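Local coordinates for protein cephalosporin acylase (Bacillus halodurans, PDB 2NLZ) that probably works as an N-terminal nucleophile hydrolase of the gamma-glutamyltranspeptidase family, named a cephalosporin acylase although its function is not firmly established, at residues Trp163-Tyr167 against Phe186-Ala192; Gln227-Phe232 against Val385-Gly389; Val275-Ala279 against Met304-Asp310; Gly342-Leu346 against Arg495-Lys499; Asp467-Trp471 against Glu482-Pro486. The protein carries 1 engineered substitution. All coordinates share one frame; numbering follows the deposited sequence.

Contact 1. Residues Trp163-Tyr167 against Phe186-Ala192; sequences WKAAY and FAPKGRA
Y167, on helix 157-173, reaches into the loop that follows helix 180-186 and touches it along almost its whole length. With CG anti to the backbone N (chi1 -179°), the side chain leaves the helix towards residues 187-192. Its CB rests on A192 CB at 3.8 Å. Further out, CG faces the backbone nitrogen of A192, and CD2 and CE2 brush A187 CB, which comes at the ring obliquely, 3.9 Å from Y167 CD2. The outer half of the ring carries R191 CA over the same face as A192 N. This is a CH-pi contact, 4.0 Å from R191 CA to the Y167 ring centroid. At the tip, Y167 OH stands 2.9 Å from G190 O, at the end of the type I turn A187-G190.

One turn back on the helix, W163 adds a hydrogen bond. Its NE1 donates to F186 O over 2.7 Å, and the N-H...O angle of 133° shows that the bond is bent. The acceptor sits near the indole edge but 26° out of its plane. A192 CB touches both aromatic residues, 3.7 Å from W163 CD1. F381 and W199 continue the packing round W163, while R191 turns its guanidinium outward to a salt bridge with E197.

The chemistry is that of an aromatic helix face seated on a loop: an indole N-H bonds the carbonyl of the buried F186, amid carbon-to-ring packing.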
# COMPACT_ATOMS: atom_id res chain seq x y z
N TRP D 163 18.95 6.94 23.64
CA TRP D 163 19.55 7.28 24.92
C TRP D 163 19.40 6.09 25.88
O TRP D 163 20.33 5.77 26.62
CB TRP D 163 18.88 8.53 25.49
CG TRP D 163 19.71 9.36 26.44
CD1 TRP D 163 20.55 8.91 27.43
CD2 TRP D 163 19.74 10.79 26.52
NE1 TRP D 163 21.11 9.97 28.10
CE2 TRP D 163 20.63 11.13 27.56
CE3 TRP D 163 19.12 11.81 25.80
CZ2 TRP D 163 20.91 12.46 27.89
CZ3 TRP D 163 19.39 13.12 26.14
CH2 TRP D 163 20.27 13.43 27.17
N LYS D 164 18.23 5.45 25.87
CA LYS D 164 18.00 4.28 26.71
C LYS D 164 18.84 3.11 26.27
O LYS D 164 19.37 2.39 27.10
CB LYS D 164 16.54 3.86 26.74
CG LYS D 164 15.75 4.45 27.89
CD LYS D 164 14.69 3.47 28.36
CE LYS D 164 15.32 2.22 28.93
NZ LYS D 164 14.41 1.06 28.82
N ALA D 165 18.95 2.92 24.95
CA ALA D 165 19.76 1.85 24.36
C ALA D 165 21.22 2.01 24.75
O ALA D 165 21.90 1.03 25.07
CB ALA D 165 19.62 1.84 22.85
N ALA D 166 21.69 3.26 24.74
CA ALA D 166 23.05 3.57 25.14
C ALA D 166 23.26 3.34 26.62
O ALA D 166 24.35 2.96 27.03
CB ALA D 166 23.42 5.00 24.77
N TYR D 167 22.23 3.58 27.43
CA TYR D 167 22.31 3.29 28.86
C TYR D 167 22.31 1.78 29.14
O TYR D 167 23.21 1.27 29.81
CB TYR D 167 21.20 3.99 29.64
CG TYR D 167 21.26 3.73 31.14
CD1 TYR D 167 20.39 2.83 31.75
CD2 TYR D 167 22.21 4.36 31.93
CE1 TYR D 167 20.45 2.57 33.12
CE2 TYR D 167 22.28 4.11 33.30
CZ TYR D 167 21.40 3.21 33.89
OH TYR D 167 21.48 2.97 35.24
N PHE D 186 24.90 12.20 31.55
CA PHE D 186 23.84 11.77 30.65
C PHE D 186 22.80 10.85 31.28
O PHE D 186 21.75 10.59 30.68
CB PHE D 186 24.43 11.12 29.40
CG PHE D 186 25.29 12.03 28.60
CD1 PHE D 186 24.77 13.18 28.05
CD2 PHE D 186 26.63 11.75 28.41
CE1 PHE D 186 25.56 14.03 27.31
CE2 PHE D 186 27.44 12.59 27.68
CZ PHE D 186 26.90 13.74 27.13
N ALA D 187 23.10 10.34 32.47
CA ALA D 187 22.12 9.56 33.23
C ALA D 187 22.05 10.03 34.69
O ALA D 187 22.35 9.26 35.60
CB ALA D 187 22.47 8.09 33.17
N PRO D 188 21.63 11.29 34.92
CA PRO D 188 21.80 11.85 36.26
C PRO D 188 20.84 11.27 37.29
O PRO D 188 21.13 11.32 38.49
CB PRO D 188 21.52 13.35 36.05
CG PRO D 188 20.67 13.42 34.87
CD PRO D 188 20.98 12.24 34.00
N LYS D 189 19.73 10.70 36.83
CA LYS D 189 18.76 10.09 37.73
C LYS D 189 18.96 8.59 37.87
O LYS D 189 18.07 7.88 38.34
CB LYS D 189 17.33 10.38 37.27
CG LYS D 189 16.66 11.55 37.98
CD LYS D 189 16.52 12.75 37.06
CE LYS D 189 15.47 13.71 37.58
NZ LYS D 189 14.95 14.57 36.50
N GLY D 190 20.12 8.09 37.46
CA GLY D 190 20.42 6.66 37.56
C GLY D 190 19.72 5.83 36.50
O GLY D 190 19.59 4.62 36.62
N ARG D 191 19.25 6.51 35.45
CA ARG D 191 18.71 5.89 34.26
C ARG D 191 18.75 6.91 33.12
O ARG D 191 19.11 8.07 33.33
CB ARG D 191 17.29 5.34 34.51
CG ARG D 191 16.12 6.27 34.21
CD ARG D 191 15.75 7.17 35.36
NE ARG D 191 14.68 8.07 34.99
CZ ARG D 191 13.83 8.64 35.83
NH1 ARG D 191 12.90 9.45 35.35
NH2 ARG D 191 13.89 8.41 37.14
N ALA D 192 18.42 6.48 31.91
CA ALA D 192 18.31 7.40 30.78
C ALA D 192 16.96 8.12 30.85
O ALA D 192 15.96 7.51 31.23
CB ALA D 192 18.45 6.65 29.47

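Contact 2. Residues Gln227-Phe232 against Val385-Gly389; sequences QIHAFF and VVVPG
Q227 O takes a weak helical hydrogen bond from F231 N at 3.3 Å and is touched across the contact by the methyl V387 CG1 at 3.5 Å. The setting is a helix packed against an extended segment: helix 223-234 lies on residues 385-389, whose short, weakly bonded strand 386-387 pairs antiparallel with strand 392-393. The union of the two segments is almost wholly apolar, so that side-chain packing, without a hydrogen bond between the segments, joins helix to strand.

V387 uses both branches. With chi1 at -180°, CG1 points opposite the valine's own nitrogen and lies on the carbonyl of Q227, whereas CG2 meets I228 CG1 at 3.8 Å, the two side chains crossing at about a right angle. I228 in turn touches L239, L244 and I392, which carries the packing beyond the two segments.

Two phenylalanines share V385. Its CG1 sits in the plane of the F231 ring, at the edge, 3.7 Å from F231 CE2. The same methyl lies equally close to CE2 and CZ of F232, whose ring it meets obliquely. One valine branch thus touches both consecutive aromatic residues of the helix. V386 points away from the helix, to W182 and T185 of helix 180-186, so the strand is covered by helices through different residues.

P388 makes the face contact: its ring methylene CD stands over one face of F231, 3.7 Å from the F231 ring centroid and 25° off its normal, displaced towards CD1.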
# COMPACT_ATOMS: atom_id res chain seq x y z
N GLN D 227 41.92 20.75 31.49
CA GLN D 227 40.99 19.82 32.13
C GLN D 227 40.87 18.52 31.36
O GLN D 227 40.72 17.45 31.95
CB GLN D 227 39.61 20.45 32.25
CG GLN D 227 39.50 21.48 33.33
CD GLN D 227 38.06 21.88 33.60
OE1 GLN D 227 37.72 23.07 33.55
NE2 GLN D 227 37.21 20.90 33.87
N ILE D 228 40.93 18.63 30.03
CA ILE D 228 40.89 17.48 29.14
C ILE D 228 42.16 16.66 29.30
O ILE D 228 42.10 15.45 29.47
CB ILE D 228 40.71 17.90 27.66
CG1 ILE D 228 39.32 18.48 27.43
CG2 ILE D 228 40.90 16.72 26.73
CD1 ILE D 228 39.21 19.28 26.14
N HIS D 229 43.31 17.34 29.28
CA HIS D 229 44.61 16.69 29.42
C HIS D 229 44.74 15.95 30.75
O HIS D 229 45.27 14.83 30.79
CB HIS D 229 45.75 17.70 29.26
CG HIS D 229 47.10 17.18 29.64
ND1 HIS D 229 47.87 16.41 28.79
CD2 HIS D 229 47.83 17.32 30.77
CE1 HIS D 229 49.00 16.09 29.39
NE2 HIS D 229 49.00 16.63 30.60
N ALA D 230 44.25 16.57 31.82
CA ALA D 230 44.40 16.04 33.17
C ALA D 230 43.61 14.76 33.37
O ALA D 230 44.09 13.82 34.00
CB ALA D 230 43.99 17.08 34.21
N PHE D 231 42.40 14.72 32.81
CA PHE D 231 41.54 13.54 32.95
C PHE D 231 42.08 12.33 32.16
O PHE D 231 41.95 11.18 32.61
CB PHE D 231 40.11 13.86 32.53
CG PHE D 231 39.13 12.75 32.82
CD1 PHE D 231 38.70 12.50 34.12
CD2 PHE D 231 38.65 11.95 31.80
CE1 PHE D 231 37.80 11.48 34.39
CE2 PHE D 231 37.77 10.93 32.06
CZ PHE D 231 37.34 10.69 33.37
N PHE D 232 42.67 12.60 31.00
CA PHE D 232 43.26 11.56 30.17
C PHE D 232 44.55 11.01 30.77
O PHE D 232 44.79 9.80 30.75
CB PHE D 232 43.49 12.07 28.74
CG PHE D 232 42.30 11.90 27.85
CD1 PHE D 232 42.27 10.89 26.89
CD2 PHE D 232 41.18 12.72 27.98
CE1 PHE D 232 41.17 10.71 26.07
CE2 PHE D 232 40.06 12.54 27.17
CZ PHE D 232 40.06 11.54 26.21
N VAL D 385 34.18 8.52 27.22
CA VAL D 385 34.96 9.43 28.01
C VAL D 385 34.29 10.79 28.00
O VAL D 385 34.16 11.42 26.95
CB VAL D 385 36.39 9.55 27.49
CG1 VAL D 385 37.22 10.48 28.38
CG2 VAL D 385 37.02 8.19 27.43
N VAL D 386 33.82 11.21 29.16
CA VAL D 386 33.33 12.56 29.33
C VAL D 386 34.22 13.22 30.36
O VAL D 386 34.37 12.70 31.46
CB VAL D 386 31.86 12.58 29.79
CG1 VAL D 386 31.39 14.00 30.01
CG2 VAL D 386 30.97 11.89 28.77
N VAL D 387 34.85 14.34 29.98
CA VAL D 387 35.69 15.10 30.90
C VAL D 387 34.75 15.65 31.96
O VAL D 387 33.78 16.32 31.63
CB VAL D 387 36.46 16.22 30.17
CG1 VAL D 387 37.34 17.01 31.14
CG2 VAL D 387 37.31 15.64 29.05
N PRO D 388 35.01 15.33 33.24
CA PRO D 388 34.04 15.52 34.32
C PRO D 388 33.59 16.97 34.51
O PRO D 388 34.41 17.90 34.42
CB PRO D 388 34.80 15.03 35.56
CG PRO D 388 36.24 15.12 35.19
CD PRO D 388 36.27 14.77 33.74
N GLY D 389 32.29 17.15 34.75
CA GLY D 389 31.71 18.47 35.00
C GLY D 389 31.71 19.45 33.85
O GLY D 389 31.30 20.60 34.01

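Contact 3. Residues Val275-Ala279 against Met304-Asp310; sequences VALEA and MKLAFVD
A307 and A279 bring two helices together through methyl groups, A307 CB lying 3.7 Å from A279 CB. The segments 275-279 and 304-310 run in broadly opposing directions, at 139°, and their axes approach to 8.2 Å. Small residues make that closeness possible: A307 CB nestles against the backbone of the partner helix, next to A279 N and V275 O, with E278 CB and CG beside it.

Larger apolar groups close off the sides of this pair. M304 starts away from the partner, but its chain bends at chi2 and chi3 (44° and 66°) and returns CE to A279 CB at 3.6 Å. Its sulfur SD meets V275 CG1 at 3.8 Å. That same valine branch also lies over one face of the F308 ring, a CH-pi contact of 4.1 Å to the centroid.

The polar part is a pair of acids. E278, extended, brings OE2 to 2.5 Å from D310 OD2, with the carboxylate planes nearly coplanar. So short a separation is doubtful at this resolution; if real, one of the acids probably carries a proton. D310 OD2 bonds Y333 OH and forms a salt bridge with R337, whose charge would partly offset the acids; OD1 takes G351 N.

Around the helix pair, helix 331-338 covers the side with the two acids, helix 444-457 packs on V275, M304 and F308, and strand 262-266 lies against helix 274-283 at A276 and L277.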
# COMPACT_ATOMS: atom_id res chain seq x y z
N VAL D 275 33.98 8.14 -2.32
CA VAL D 275 33.23 6.93 -2.67
C VAL D 275 31.98 7.27 -3.47
O VAL D 275 31.75 6.69 -4.52
CB VAL D 275 32.85 6.10 -1.42
CG1 VAL D 275 31.98 4.92 -1.81
CG2 VAL D 275 34.11 5.62 -0.72
N ALA D 276 31.20 8.22 -2.97
CA ALA D 276 30.03 8.70 -3.68
C ALA D 276 30.39 9.14 -5.09
O ALA D 276 29.78 8.69 -6.06
CB ALA D 276 29.39 9.86 -2.93
N LEU D 277 31.42 9.98 -5.17
CA LEU D 277 31.94 10.51 -6.43
C LEU D 277 32.36 9.44 -7.46
O LEU D 277 31.94 9.47 -8.62
CB LEU D 277 33.11 11.45 -6.13
CG LEU D 277 32.84 12.96 -6.15
CD1 LEU D 277 31.43 13.30 -5.77
CD2 LEU D 277 33.79 13.68 -5.23
N GLU D 278 33.18 8.49 -7.01
CA GLU D 278 33.61 7.39 -7.86
C GLU D 278 32.42 6.52 -8.30
O GLU D 278 32.30 6.17 -9.49
CB GLU D 278 34.65 6.54 -7.13
CG GLU D 278 35.22 5.41 -7.98
CD GLU D 278 36.13 4.49 -7.19
OE1 GLU D 278 36.71 4.93 -6.17
OE2 GLU D 278 36.26 3.32 -7.59
N ALA D 279 31.54 6.19 -7.36
CA ALA D 279 30.32 5.45 -7.69
C ALA D 279 29.50 6.17 -8.75
O ALA D 279 29.16 5.58 -9.77
CB ALA D 279 29.49 5.18 -6.44
N MET D 304 28.14 1.30 -6.57
CA MET D 304 28.45 1.65 -5.20
C MET D 304 29.42 0.65 -4.62
O MET D 304 30.42 1.04 -4.01
CB MET D 304 27.17 1.73 -4.35
CG MET D 304 27.38 2.10 -2.88
SD MET D 304 28.54 3.48 -2.63
CE MET D 304 27.64 4.84 -3.36
N LYS D 305 29.14 -0.63 -4.83
CA LYS D 305 29.97 -1.70 -4.30
C LYS D 305 31.42 -1.55 -4.71
O LYS D 305 32.30 -1.57 -3.86
CB LYS D 305 29.42 -3.07 -4.69
CG LYS D 305 28.38 -3.59 -3.72
CD LYS D 305 27.43 -4.57 -4.39
CE LYS D 305 28.09 -5.92 -4.63
NZ LYS D 305 27.21 -6.81 -5.44
N LEU D 306 31.67 -1.37 -6.01
CA LEU D 306 33.04 -1.27 -6.51
C LEU D 306 33.79 -0.08 -5.93
O LEU D 306 34.94 -0.20 -5.50
CB LEU D 306 33.06 -1.22 -8.04
CG LEU D 306 32.43 -2.44 -8.73
CD1 LEU D 306 31.93 -2.08 -10.13
CD2 LEU D 306 33.41 -3.63 -8.76
N ALA D 307 33.11 1.06 -5.89
CA ALA D 307 33.65 2.30 -5.36
C ALA D 307 33.97 2.21 -3.87
O ALA D 307 34.96 2.79 -3.40
CB ALA D 307 32.68 3.44 -5.63
N PHE D 308 33.13 1.50 -3.12
CA PHE D 308 33.27 1.48 -1.68
C PHE D 308 34.48 0.67 -1.24
O PHE D 308 35.16 1.04 -0.27
CB PHE D 308 31.99 0.96 -1.00
CG PHE D 308 31.61 1.72 0.23
CD1 PHE D 308 32.51 1.92 1.26
CD2 PHE D 308 30.32 2.23 0.37
CE1 PHE D 308 32.16 2.63 2.41
CE2 PHE D 308 29.94 2.95 1.52
CZ PHE D 308 30.87 3.15 2.54
N VAL D 309 34.77 -0.42 -1.94
CA VAL D 309 35.94 -1.23 -1.60
C VAL D 309 37.23 -0.54 -2.05
O VAL D 309 38.30 -0.77 -1.49
CB VAL D 309 35.83 -2.67 -2.13
CG1 VAL D 309 36.72 -3.59 -1.31
CG2 VAL D 309 34.42 -3.16 -2.01
N ASP D 310 37.09 0.34 -3.04
CA ASP D 310 38.18 1.21 -3.43
C ASP D 310 38.44 2.24 -2.37
O ASP D 310 39.56 2.39 -1.91
CB ASP D 310 37.88 1.92 -4.75
CG ASP D 310 38.22 1.07 -5.94
OD1 ASP D 310 38.95 0.06 -5.76
OD2 ASP D 310 37.77 1.39 -7.05

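Contact 4. Residues Gly342-Leu346 against Arg495-Lys499; sequences GEQAL and RRGHK
A345 aims its methyl squarely at H498: CB stands over the centre of the imidazole, 3.6 Å from the H498 ring centroid and only 3° off its normal, a CH-pi contact. At the far end of the imidazole, H498 NE2 and H298 ND1 are hydrogen-bonded.

The second pairing, E343 with R496, is turned quite differently. The two chains cross at about a right angle, and their carboxylate and guanidinium planes stand 62° apart. What meets the guanidinium face is the methylene E343 CG, 3.7 Å from R496 NH2, and not the acid group. R496 bends at chi3 (86°), which turns NE towards E343 O for a weak hydrogen bond of 3.4 Å.

Between these pairs runs the main backbone link, A345 N to R496 O at 2.8 Å. The R496 carbonyl lies just before G497, the C-prime residue of the Schellman motif that ends helix 487-495, so a helix terminus is tied to the loop 342-346.

The chemistry implies a join set by one backbone hydrogen bond and one methyl-on-imidazole CH-pi contact; the charged groups, with E343 poorly ordered, probably add little.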
# COMPACT_ATOMS: atom_id res chain seq x y z
N GLY D 342 28.30 -6.86 -14.43
CA GLY D 342 27.62 -7.77 -15.36
C GLY D 342 26.12 -7.81 -15.11
O GLY D 342 25.50 -6.81 -14.74
N GLU D 343 25.54 -8.99 -15.31
CA GLU D 343 24.12 -9.19 -15.05
C GLU D 343 23.92 -9.85 -13.69
O GLU D 343 22.90 -9.65 -13.04
CB GLU D 343 23.47 -10.03 -16.15
CG GLU D 343 21.96 -9.87 -16.23
CD GLU D 343 21.33 -10.67 -17.35
OE1 GLU D 343 22.08 -11.19 -18.21
OE2 GLU D 343 20.09 -10.79 -17.36
N GLN D 344 24.91 -10.63 -13.26
CA GLN D 344 24.89 -11.25 -11.95
C GLN D 344 25.56 -10.36 -10.92
O GLN D 344 26.45 -9.59 -11.26
CB GLN D 344 25.57 -12.62 -11.99
CG GLN D 344 24.68 -13.75 -12.51
CD GLN D 344 23.50 -14.06 -11.58
OE1 GLN D 344 23.69 -14.36 -10.39
NE2 GLN D 344 22.29 -14.00 -12.12
N ALA D 345 25.13 -10.47 -9.67
CA ALA D 345 25.65 -9.65 -8.58
C ALA D 345 27.08 -10.04 -8.25
O ALA D 345 27.34 -11.15 -7.80
CB ALA D 345 24.77 -9.77 -7.36
N LEU D 346 28.00 -9.10 -8.46
CA LEU D 346 29.43 -9.35 -8.27
C LEU D 346 29.85 -9.39 -6.80
O LEU D 346 29.17 -8.84 -5.94
CB LEU D 346 30.25 -8.30 -9.03
CG LEU D 346 29.99 -6.81 -8.77
CD1 LEU D 346 30.88 -6.23 -7.69
CD2 LEU D 346 30.12 -5.99 -10.05
N ARG D 495 17.11 -12.89 -7.54
CA ARG D 495 17.30 -13.78 -8.67
C ARG D 495 18.55 -13.41 -9.45
O ARG D 495 19.16 -14.26 -10.09
CB ARG D 495 16.07 -13.76 -9.59
CG ARG D 495 14.92 -14.61 -9.09
CD ARG D 495 13.77 -14.63 -10.07
NE ARG D 495 12.68 -13.74 -9.69
CZ ARG D 495 12.39 -12.59 -10.29
NH1 ARG D 495 13.12 -12.16 -11.31
NH2 ARG D 495 11.36 -11.87 -9.85
N ARG D 496 18.96 -12.14 -9.36
CA ARG D 496 20.21 -11.67 -9.96
C ARG D 496 21.40 -11.82 -9.01
O ARG D 496 22.50 -11.34 -9.29
CB ARG D 496 20.08 -10.24 -10.46
CG ARG D 496 19.23 -10.11 -11.71
CD ARG D 496 18.91 -8.66 -11.99
NE ARG D 496 19.96 -8.00 -12.77
CZ ARG D 496 19.76 -7.43 -13.95
NH1 ARG D 496 18.55 -7.43 -14.50
NH2 ARG D 496 20.76 -6.84 -14.58
N GLY D 497 21.18 -12.49 -7.88
CA GLY D 497 22.30 -12.89 -7.03
C GLY D 497 22.49 -12.13 -5.73
O GLY D 497 23.24 -12.58 -4.86
N HIS D 498 21.82 -10.99 -5.61
CA HIS D 498 21.94 -10.15 -4.41
C HIS D 498 21.34 -10.82 -3.19
O HIS D 498 20.22 -11.33 -3.24
CB HIS D 498 21.25 -8.81 -4.62
CG HIS D 498 21.90 -7.94 -5.66
ND1 HIS D 498 22.99 -7.15 -5.39
CD2 HIS D 498 21.60 -7.73 -6.96
CE1 HIS D 498 23.34 -6.49 -6.48
NE2 HIS D 498 22.51 -6.83 -7.45
N LYS D 499 22.09 -10.83 -2.09
CA LYS D 499 21.57 -11.30 -0.81
C LYS D 499 20.81 -10.17 -0.14
O LYS D 499 21.34 -9.47 0.72
CB LYS D 499 22.69 -11.81 0.10
CG LYS D 499 23.49 -13.02 -0.41
CD LYS D 499 22.76 -14.35 -0.18
CE LYS D 499 23.44 -15.52 -0.91
NZ LYS D 499 23.21 -15.52 -2.38

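Contact 5. Residues Asp467-Trp471 against Glu482-Pro486; sequences DAPRW and EPTFP
E482 turns CG anti to its carbonyl carbon (chi1 -80°) and then runs extended, which lays its side chain alongside that of R470, the two pointing the same way. The carboxylate reaches the R470 backbone: R470 N gives a weak, bent hydrogen bond to E482 OE2 at 2.7 Å. In return E482 N donates to R470 O over 3.2 Å. R470 is therefore held at both its N-H and its C=O by one residue. The charged ends are not in contact with each other; R470 forms a salt bridge with E529, and E482 OE1 with R531.

Beyond E482 the chain makes a type I turn, closed by F485 N to E482 O at 2.7 Å. P469 packs against that turn, with its CB 3.6 Å from T484 O and its CG 4.2 Å from P486 CD. F485 CE2 comes obliquely to W471 CB at 4.3 Å.

In the fold, the contact joins the end of helix 462-467 to the start of helix 487-495, for which P486 is the N-cap residue, beside strands 471-473 and 478-481. W471 extends towards helices 444-457 and 294-314, and Y12 of a neighbouring subunit packs on P469.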
# COMPACT_ATOMS: atom_id res chain seq x y z
N ASP D 467 12.00 11.08 1.05
CA ASP D 467 10.92 10.10 1.29
C ASP D 467 11.20 8.74 0.67
O ASP D 467 10.82 7.72 1.25
CB ASP D 467 9.59 10.61 0.72
CG ASP D 467 9.05 11.81 1.46
OD1 ASP D 467 9.38 11.98 2.66
OD2 ASP D 467 8.29 12.59 0.84
N ALA D 468 11.82 8.75 -0.52
CA ALA D 468 12.09 7.55 -1.32
C ALA D 468 12.75 6.42 -0.53
O ALA D 468 13.66 6.67 0.28
CB ALA D 468 12.95 7.92 -2.52
N PRO D 469 12.28 5.17 -0.74
CA PRO D 469 12.80 3.99 -0.05
C PRO D 469 14.27 3.79 -0.35
O PRO D 469 14.73 4.15 -1.44
CB PRO D 469 11.99 2.84 -0.65
CG PRO D 469 11.43 3.39 -1.95
CD PRO D 469 11.19 4.83 -1.68
N ARG D 470 15.00 3.24 0.61
CA ARG D 470 16.45 3.21 0.52
C ARG D 470 17.03 1.82 0.61
O ARG D 470 16.50 0.95 1.28
CB ARG D 470 17.08 4.09 1.60
CG ARG D 470 16.90 5.59 1.35
CD ARG D 470 17.31 6.40 2.55
NE ARG D 470 16.78 7.76 2.51
CZ ARG D 470 16.68 8.55 3.57
NH1 ARG D 470 17.06 8.13 4.77
NH2 ARG D 470 16.18 9.79 3.44
N TRP D 471 18.13 1.62 -0.10
CA TRP D 471 18.92 0.41 0.02
C TRP D 471 20.28 0.77 0.60
O TRP D 471 20.71 1.92 0.52
CB TRP D 471 19.10 -0.23 -1.35
CG TRP D 471 19.67 0.71 -2.35
CD1 TRP D 471 18.97 1.48 -3.24
CD2 TRP D 471 21.06 1.01 -2.56
NE1 TRP D 471 19.85 2.24 -3.99
CE2 TRP D 471 21.13 1.97 -3.58
CE3 TRP D 471 22.24 0.56 -1.97
CZ2 TRP D 471 22.34 2.48 -4.03
CZ3 TRP D 471 23.45 1.08 -2.42
CH2 TRP D 471 23.49 2.03 -3.44
N GLU D 482 14.69 -1.15 2.78
CA GLU D 482 13.63 -0.67 3.67
C GLU D 482 12.32 -1.43 3.48
O GLU D 482 12.05 -1.94 2.39
CB GLU D 482 13.39 0.82 3.44
CG GLU D 482 14.39 1.71 4.14
CD GLU D 482 14.00 3.17 4.14
OE1 GLU D 482 13.51 3.65 5.19
OE2 GLU D 482 14.19 3.82 3.08
N PRO D 483 11.49 -1.49 4.53
CA PRO D 483 10.17 -2.13 4.45
C PRO D 483 9.34 -1.62 3.27
O PRO D 483 8.47 -2.34 2.77
CB PRO D 483 9.49 -1.70 5.75
CG PRO D 483 10.60 -1.48 6.69
CD PRO D 483 11.74 -0.95 5.88
N THR D 484 9.64 -0.40 2.84
CA THR D 484 8.91 0.29 1.80
C THR D 484 9.62 0.16 0.45
O THR D 484 9.13 0.66 -0.57
CB THR D 484 8.66 1.77 2.21
OG1 THR D 484 8.11 2.51 1.12
CG2 THR D 484 9.97 2.43 2.67
N PHE D 485 10.76 -0.53 0.43
CA PHE D 485 11.41 -0.90 -0.83
C PHE D 485 10.50 -1.87 -1.59
O PHE D 485 10.09 -2.89 -1.03
CB PHE D 485 12.76 -1.56 -0.58
CG PHE D 485 13.61 -1.67 -1.81
CD1 PHE D 485 13.53 -2.78 -2.64
CD2 PHE D 485 14.52 -0.67 -2.12
CE1 PHE D 485 14.32 -2.88 -3.79
CE2 PHE D 485 15.32 -0.77 -3.25
CZ PHE D 485 15.22 -1.88 -4.09
N PRO D 486 10.18 -1.55 -2.85
CA PRO D 486 9.26 -2.34 -3.66
C PRO D 486 9.68 -3.83 -3.76
O PRO D 486 10.81 -4.16 -4.17
CB PRO D 486 9.28 -1.63 -5.02
CG PRO D 486 10.50 -0.78 -5.00
CD PRO D 486 10.70 -0.39 -3.59

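Contact 3 is the wholly buried helix pair, and contacts 2 and 5 are also mainly buried; contacts 1 and 4 are partly exposed. Chemistry follows place only in part: contacts 2 and 3 rest largely on apolar packing, whereas contacts 1, 4 and 5, which involve loops, add directional bonds to backbone atoms. Two groups emerge in space. Contacts 1 and 2 touch through F186 and V386, joining helix 180-186 to the short strand 386-387. Contact 3 links the others: K305 probably hydrogen-bonds L346 O of contact 4, and M304 packs on W471 of contact 5. Contacts 4 and 5 also hold opposite ends of helix 487-495.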